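Local coordinates for protein NADPH Quinone Oxidoreductase (Streptococcus mutans, PDB 4F8Y) that probably catalyses the NADPH-dependent reduction of quinones such as menadione, using a bound flavin-adenine dinucleotide to pass on the electrons, at residues A[77-82]-A[122-127]. Residues are numbered along the deposited sequence; the frame is centred on the assembly and turned at random.
Sequences LIFIFP and AWIITT. With FAD (flavin-adenine dinucleotide), chain E.
Phe81 reaches across to two residues of the neighbouring strand, Thr126 beside it and Ile124 two residues earlier. From CB outward, its side chain meets them in turn. CB puts CG between the backbone N and the carbonyl carbon (chi1 60°), which lets the ring lean over strand 122-127. CD1 passes Thr126 CG2 loosely, CE1 comes to 3.5 Å from that methyl, CZ touches both methyls, and on the far side CE2 lies 3.7 Å from Ile124 CG2. Leu145 of helix 143-150 touches both Phe81 and Ile124, so that helix packs over this patch of the sheet.

Ile78, Trp123 and Ile125 form the cluster on the other face. Ile78 CG2 touches Trp123 CE3 at 3.8 Å, while within its own strand Ile125 lays CG1 over the centre of the indole, 3.6 Å above its plane. Ile125 CD1 then rests against both Ile78 CG2 and Ile80 CG1. The indole NE1 is satisfied by Thr161 OG1 on strand 155-163.

Underneath, the two strands run parallel and in exact register; 76-82 is the middle strand of the five-stranded flavodoxin-like sheet and 120-127 lies next to it. Four sound backbone bonds join them; the one from Ile125 N to Phe79 O is 2.6 Å and almost straight (174°). The fifth, Thr127 N to Phe81 O, is weak at 3.3 Å, just where the strands reach the cofactor.

There Thr127 OG1 hydrogen-bonds FAD O4' at 2.8 Å, with Asn16 ND2 as a further partner, and Pro82 CB packs against the same ribityl oxygen. The chemistry thus changes along the pair: a greasy, backbone-bonded middle gives way at the C-terminal strand ends to a hydroxyl that helps fix the ribityl chain of the flavin.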
ATOM      1  N   LEU A  77      -2.239 -16.613   9.629  1.00 16.25           N
ATOM      2  CA  LEU A  77      -1.211 -15.677   9.170  1.00 14.70           C
ATOM      3  C   LEU A  77      -1.062 -14.518  10.140  1.00 12.99           C
ATOM      4  O   LEU A  77      -2.042 -13.872  10.504  1.00 13.13           O
ATOM      5  CB  LEU A  77      -1.538 -15.134   7.777  1.00 14.06           C
ATOM      6  CG  LEU A  77      -1.633 -16.150   6.639  1.00 16.20           C
ATOM      7  CD1 LEU A  77      -3.056 -16.672   6.478  1.00 15.39           C
ATOM      8  CD2 LEU A  77      -1.160 -15.508   5.353  1.00 17.08           C
ATOM      9  N   ILE A  78       0.166 -14.256  10.565  1.00 12.43           N
ATOM     10  CA  ILE A  78       0.427 -13.092  11.398  1.00 12.92           C
ATOM     11  C   ILE A  78       1.157 -12.059  10.545  1.00 12.15           C
ATOM     12  O   ILE A  78       2.224 -12.351  10.011  1.00 14.01           O
ATOM     13  CB  ILE A  78       1.268 -13.454  12.644  1.00 12.24           C
ATOM     14  CG1 ILE A  78       0.602 -14.596  13.426  1.00 12.84           C
ATOM     15  CG2 ILE A  78       1.477 -12.225  13.510  1.00 11.32           C
ATOM     16  CD1 ILE A  78       1.469 -15.205  14.537  1.00 13.62           C
ATOM     17  N   PHE A  79       0.573 -10.875  10.385  1.00 11.55           N
ATOM     18  CA  PHE A  79       1.229  -9.794   9.649  1.00 12.83           C
ATOM     19  C   PHE A  79       1.871  -8.785  10.608  1.00 14.19           C
ATOM     20  O   PHE A  79       1.191  -8.214  11.461  1.00 12.59           O
ATOM     21  CB  PHE A  79       0.243  -9.080   8.723  1.00 11.82           C
ATOM     22  CG  PHE A  79      -0.268  -9.937   7.591  1.00 12.13           C
ATOM     23  CD1 PHE A  79       0.395  -9.976   6.372  1.00 14.16           C
ATOM     24  CD2 PHE A  79      -1.414 -10.697   7.743  1.00 12.87           C
ATOM     25  CE1 PHE A  79      -0.083 -10.761   5.325  1.00 14.07           C
ATOM     26  CE2 PHE A  79      -1.893 -11.487   6.699  1.00 12.50           C
ATOM     27  CZ  PHE A  79      -1.226 -11.514   5.493  1.00 12.36           C
ATOM     28  N   ILE A  80       3.181  -8.579  10.467  1.00 13.12           N
ATOM     29  CA  ILE A  80       3.907  -7.602  11.285  1.00 12.47           C
ATOM     30  C   ILE A  80       4.525  -6.503  10.417  1.00 12.15           C
ATOM     31  O   ILE A  80       5.394  -6.780   9.590  1.00 13.63           O
ATOM     32  CB  ILE A  80       5.038  -8.277  12.109  1.00 14.43           C
ATOM     33  CG1 ILE A  80       4.466  -9.344  13.047  1.00 12.98           C
ATOM     34  CG2 ILE A  80       5.845  -7.222  12.891  1.00 11.71           C
ATOM     35  CD1 ILE A  80       5.525 -10.203  13.700  1.00 14.37           C
ATOM     36  N   PHE A  81       4.098  -5.257  10.611  1.00 12.12           N
ATOM     37  CA  PHE A  81       4.636  -4.148   9.817  1.00 15.15           C
ATOM     38  C   PHE A  81       4.467  -2.759  10.447  1.00 14.33           C
ATOM     39  O   PHE A  81       3.527  -2.541  11.220  1.00 13.27           O
ATOM     40  CB  PHE A  81       4.050  -4.161   8.386  1.00 14.87           C
ATOM     41  CG  PHE A  81       2.546  -4.034   8.327  1.00 13.05           C
ATOM     42  CD1 PHE A  81       1.942  -2.790   8.258  1.00 14.14           C
ATOM     43  CD2 PHE A  81       1.740  -5.162   8.314  1.00 13.14           C
ATOM     44  CE1 PHE A  81       0.556  -2.677   8.196  1.00 14.75           C
ATOM     45  CE2 PHE A  81       0.359  -5.053   8.247  1.00 12.58           C
ATOM     46  CZ  PHE A  81      -0.234  -3.810   8.191  1.00 12.85           C
ATOM     47  N   PRO A  82       5.383  -1.819  10.113  1.00 15.52           N
ATOM     48  CA  PRO A  82       5.182  -0.407  10.470  1.00 14.70           C
ATOM     49  C   PRO A  82       4.167   0.221   9.528  1.00 14.79           C
ATOM     50  O   PRO A  82       4.110  -0.151   8.354  1.00 14.65           O
ATOM     51  CB  PRO A  82       6.549   0.245  10.207  1.00 12.72           C
ATOM     52  CG  PRO A  82       7.400  -0.776   9.535  1.00 14.05           C
ATOM     53  CD  PRO A  82       6.588  -2.018   9.288  1.00 15.82           C
ATOM     54  N   ALA A 122      -6.267 -14.657  10.889  1.00 13.31           N
ATOM     55  CA  ALA A 122      -5.095 -13.792  10.829  1.00 14.41           C
ATOM     56  C   ALA A 122      -4.958 -12.867  12.026  1.00 12.93           C
ATOM     57  O   ALA A 122      -5.915 -12.605  12.746  1.00 15.23           O
ATOM     58  CB  ALA A 122      -5.090 -12.976   9.528  1.00 13.42           C
ATOM     59  N   TRP A 123      -3.743 -12.377  12.219  1.00 12.34           N
ATOM     60  CA  TRP A 123      -3.449 -11.396  13.242  1.00 12.86           C
ATOM     61  C   TRP A 123      -2.585 -10.360  12.556  1.00 14.06           C
ATOM     62  O   TRP A 123      -1.609 -10.703  11.892  1.00 14.08           O
ATOM     63  CB  TRP A 123      -2.691 -12.060  14.392  1.00 14.14           C
ATOM     64  CG  TRP A 123      -2.391 -11.183  15.577  1.00 13.79           C
ATOM     65  CD1 TRP A 123      -3.031 -10.034  15.944  1.00 14.61           C
ATOM     66  CD2 TRP A 123      -1.396 -11.424  16.579  1.00 15.45           C
ATOM     67  NE1 TRP A 123      -2.474  -9.531  17.099  1.00 13.95           N
ATOM     68  CE2 TRP A 123      -1.472 -10.370  17.509  1.00 15.03           C
ATOM     69  CE3 TRP A 123      -0.439 -12.431  16.775  1.00 16.08           C
ATOM     70  CZ2 TRP A 123      -0.632 -10.295  18.619  1.00 16.52           C
ATOM     71  CZ3 TRP A 123       0.393 -12.352  17.867  1.00 14.09           C
ATOM     72  CH2 TRP A 123       0.292 -11.293  18.778  1.00 14.69           C
ATOM     73  N   ILE A 124      -2.970  -9.097  12.673  1.00 13.66           N
ATOM     74  CA  ILE A 124      -2.183  -8.013  12.115  1.00 13.56           C
ATOM     75  C   ILE A 124      -1.592  -7.218  13.272  1.00 13.92           C
ATOM     76  O   ILE A 124      -2.324  -6.744  14.146  1.00 15.10           O
ATOM     77  CB  ILE A 124      -3.031  -7.090  11.225  1.00 11.55           C
ATOM     78  CG1 ILE A 124      -3.577  -7.859  10.022  1.00 11.35           C
ATOM     79  CG2 ILE A 124      -2.214  -5.885  10.794  1.00 13.00           C
ATOM     80  CD1 ILE A 124      -4.765  -7.206   9.368  1.00 11.54           C
ATOM     81  N   ILE A 125      -0.267  -7.108  13.294  1.00 14.58           N
ATOM     82  CA  ILE A 125       0.411  -6.300  14.304  1.00 16.19           C
ATOM     83  C   ILE A 125       1.048  -5.060  13.672  1.00 13.11           C
ATOM     84  O   ILE A 125       1.971  -5.164  12.865  1.00 11.82           O
ATOM     85  CB  ILE A 125       1.462  -7.104  15.111  1.00 15.42           C
ATOM     86  CG1 ILE A 125       0.867  -8.421  15.607  1.00 13.99           C
ATOM     87  CG2 ILE A 125       1.942  -6.284  16.302  1.00 14.14           C
ATOM     88  CD1 ILE A 125       1.905  -9.416  16.071  1.00 14.43           C
ATOM     89  N   THR A 126       0.533  -3.896  14.051  1.00 13.85           N
ATOM     90  CA  THR A 126       0.979  -2.633  13.483  1.00 16.67           C
ATOM     91  C   THR A 126       1.709  -1.770  14.511  1.00 17.02           C
ATOM     92  O   THR A 126       1.446  -1.847  15.713  1.00 16.24           O
ATOM     93  CB  THR A 126      -0.206  -1.807  12.902  1.00 17.32           C
ATOM     94  OG1 THR A 126      -1.388  -2.060  13.666  1.00 19.65           O
ATOM     95  CG2 THR A 126      -0.481  -2.175  11.467  1.00 17.00           C
ATOM     96  N   THR A 127       2.632  -0.954  14.014  1.00 17.70           N
ATOM     97  CA  THR A 127       3.269   0.091  14.801  1.00 16.17           C
ATOM     98  C   THR A 127       3.083   1.440  14.077  1.00 16.22           C
ATOM     99  O   THR A 127       3.078   1.496  12.853  1.00 15.96           O
ATOM    100  CB  THR A 127       4.771  -0.226  15.049  1.00 14.75           C
ATOM    101  OG1 THR A 127       5.459  -0.390  13.800  1.00 13.03           O
ATOM    102  CG2 THR A 127       4.910  -1.502  15.853  1.00 14.78           C
TER
HETATM  103  PA  FAD E 201      12.391   1.841  15.247  1.00 16.96           P
HETATM  104  O1A FAD E 201      12.893   3.275  14.616  1.00 21.09           O
HETATM  105  O2A FAD E 201      13.211   0.753  14.720  1.00 17.98           O
HETATM  106  O5B FAD E 201      12.479   1.885  16.876  1.00 23.89           O
HETATM  107  C5B FAD E 201      11.602   2.732  17.569  1.00 24.47           C
HETATM  108  C4B FAD E 201      11.937   2.869  19.045  1.00 23.72           C
HETATM  109  O4B FAD E 201      11.888   1.638  19.841  1.00 22.02           O
HETATM  110  C3B FAD E 201      13.386   3.417  19.371  1.00 24.43           C
HETATM  111  O3B FAD E 201      13.527   4.516  20.224  1.00 28.63           O
HETATM  112  C2B FAD E 201      14.161   2.149  19.669  1.00 24.44           C
HETATM  113  O2B FAD E 201      15.457   2.283  20.189  1.00 29.53           O
HETATM  114  C1B FAD E 201      13.132   1.422  20.442  1.00 23.76           C
HETATM  115  N9A FAD E 201      13.382  -0.001  20.651  1.00 22.60           N
HETATM  116  C8A FAD E 201      13.984  -0.860  19.824  1.00 22.03           C
HETATM  117  N7A FAD E 201      13.978  -2.108  20.424  1.00 21.59           N
HETATM  118  C5A FAD E 201      13.352  -1.987  21.643  1.00 22.01           C
HETATM  119  C6A FAD E 201      13.076  -2.896  22.636  1.00 24.26           C
HETATM  120  N6A FAD E 201      13.477  -4.285  22.481  1.00 22.91           N
HETATM  121  N1A FAD E 201      12.445  -2.503  23.749  1.00 25.32           N
HETATM  122  C2A FAD E 201      12.073  -1.209  23.905  1.00 22.30           C
HETATM  123  N3A FAD E 201      12.349  -0.312  22.919  1.00 23.75           N
HETATM  124  C4A FAD E 201      12.983  -0.706  21.797  1.00 21.62           C
HETATM  125  N1  FAD E 201       3.515   6.736  11.576  1.00 18.32           N
HETATM  126  C2  FAD E 201       2.240   7.578  11.745  1.00 19.09           C
HETATM  127  O2  FAD E 201       1.489   7.315  12.885  1.00 20.35           O
HETATM  128  N3  FAD E 201       1.409   7.594  10.435  1.00 20.98           N
HETATM  129  C4  FAD E 201       2.107   7.710   9.012  1.00 17.89           C
HETATM  130  O4  FAD E 201       1.301   7.283   7.965  1.00 17.79           O
HETATM  131  C4X FAD E 201       3.518   7.085   8.962  1.00 18.53           C
HETATM  132  N5  FAD E 201       4.300   7.054   7.729  1.00 15.72           N
HETATM  133  C5X FAD E 201       5.704   6.689   7.727  1.00 18.10           C
HETATM  134  C6  FAD E 201       6.349   6.598   6.469  1.00 17.20           C
HETATM  135  C7  FAD E 201       7.669   6.248   6.417  1.00 17.16           C
HETATM  136  C7M FAD E 201       8.366   6.135   5.064  1.00 15.51           C
HETATM  137  C8  FAD E 201       8.346   5.995   7.560  1.00 18.19           C
HETATM  138  C8M FAD E 201       9.818   5.599   7.506  1.00 18.61           C
HETATM  139  C9  FAD E 201       7.717   6.085   8.773  1.00 18.25           C
HETATM  140  C9A FAD E 201       6.355   6.449   8.836  1.00 19.01           C
HETATM  141  N10 FAD E 201       5.717   6.525  10.131  1.00 17.52           N
HETATM  142  C10 FAD E 201       4.297   6.867  10.281  1.00 17.92           C
HETATM  143  C1' FAD E 201       6.424   6.081  11.314  1.00 19.69           C
HETATM  144  C2' FAD E 201       6.434   4.578  11.588  1.00 18.50           C
HETATM  145  O2' FAD E 201       5.175   3.953  11.649  1.00 13.93           O
HETATM  146  C3' FAD E 201       7.359   4.219  12.733  1.00 17.69           C
HETATM  147  O3' FAD E 201       8.670   4.668  12.546  1.00 17.56           O
HETATM  148  C4' FAD E 201       7.296   2.732  13.020  1.00 16.96           C
HETATM  149  O4' FAD E 201       6.007   2.210  13.067  1.00 16.77           O
HETATM  150  C5' FAD E 201       8.099   2.320  14.232  1.00 18.05           C
HETATM  151  O5' FAD E 201       8.473   0.985  14.183  1.00 18.41           O
HETATM  152  P   FAD E 201      10.049   0.714  13.821  1.00 18.57           P
HETATM  153  O1P FAD E 201      10.344  -0.899  13.955  1.00 15.67           O
HETATM  154  O2P FAD E 201      10.343   1.213  12.480  1.00 17.02           O
HETATM  155  O3P FAD E 201      10.783   1.666  14.951  1.00 21.61           O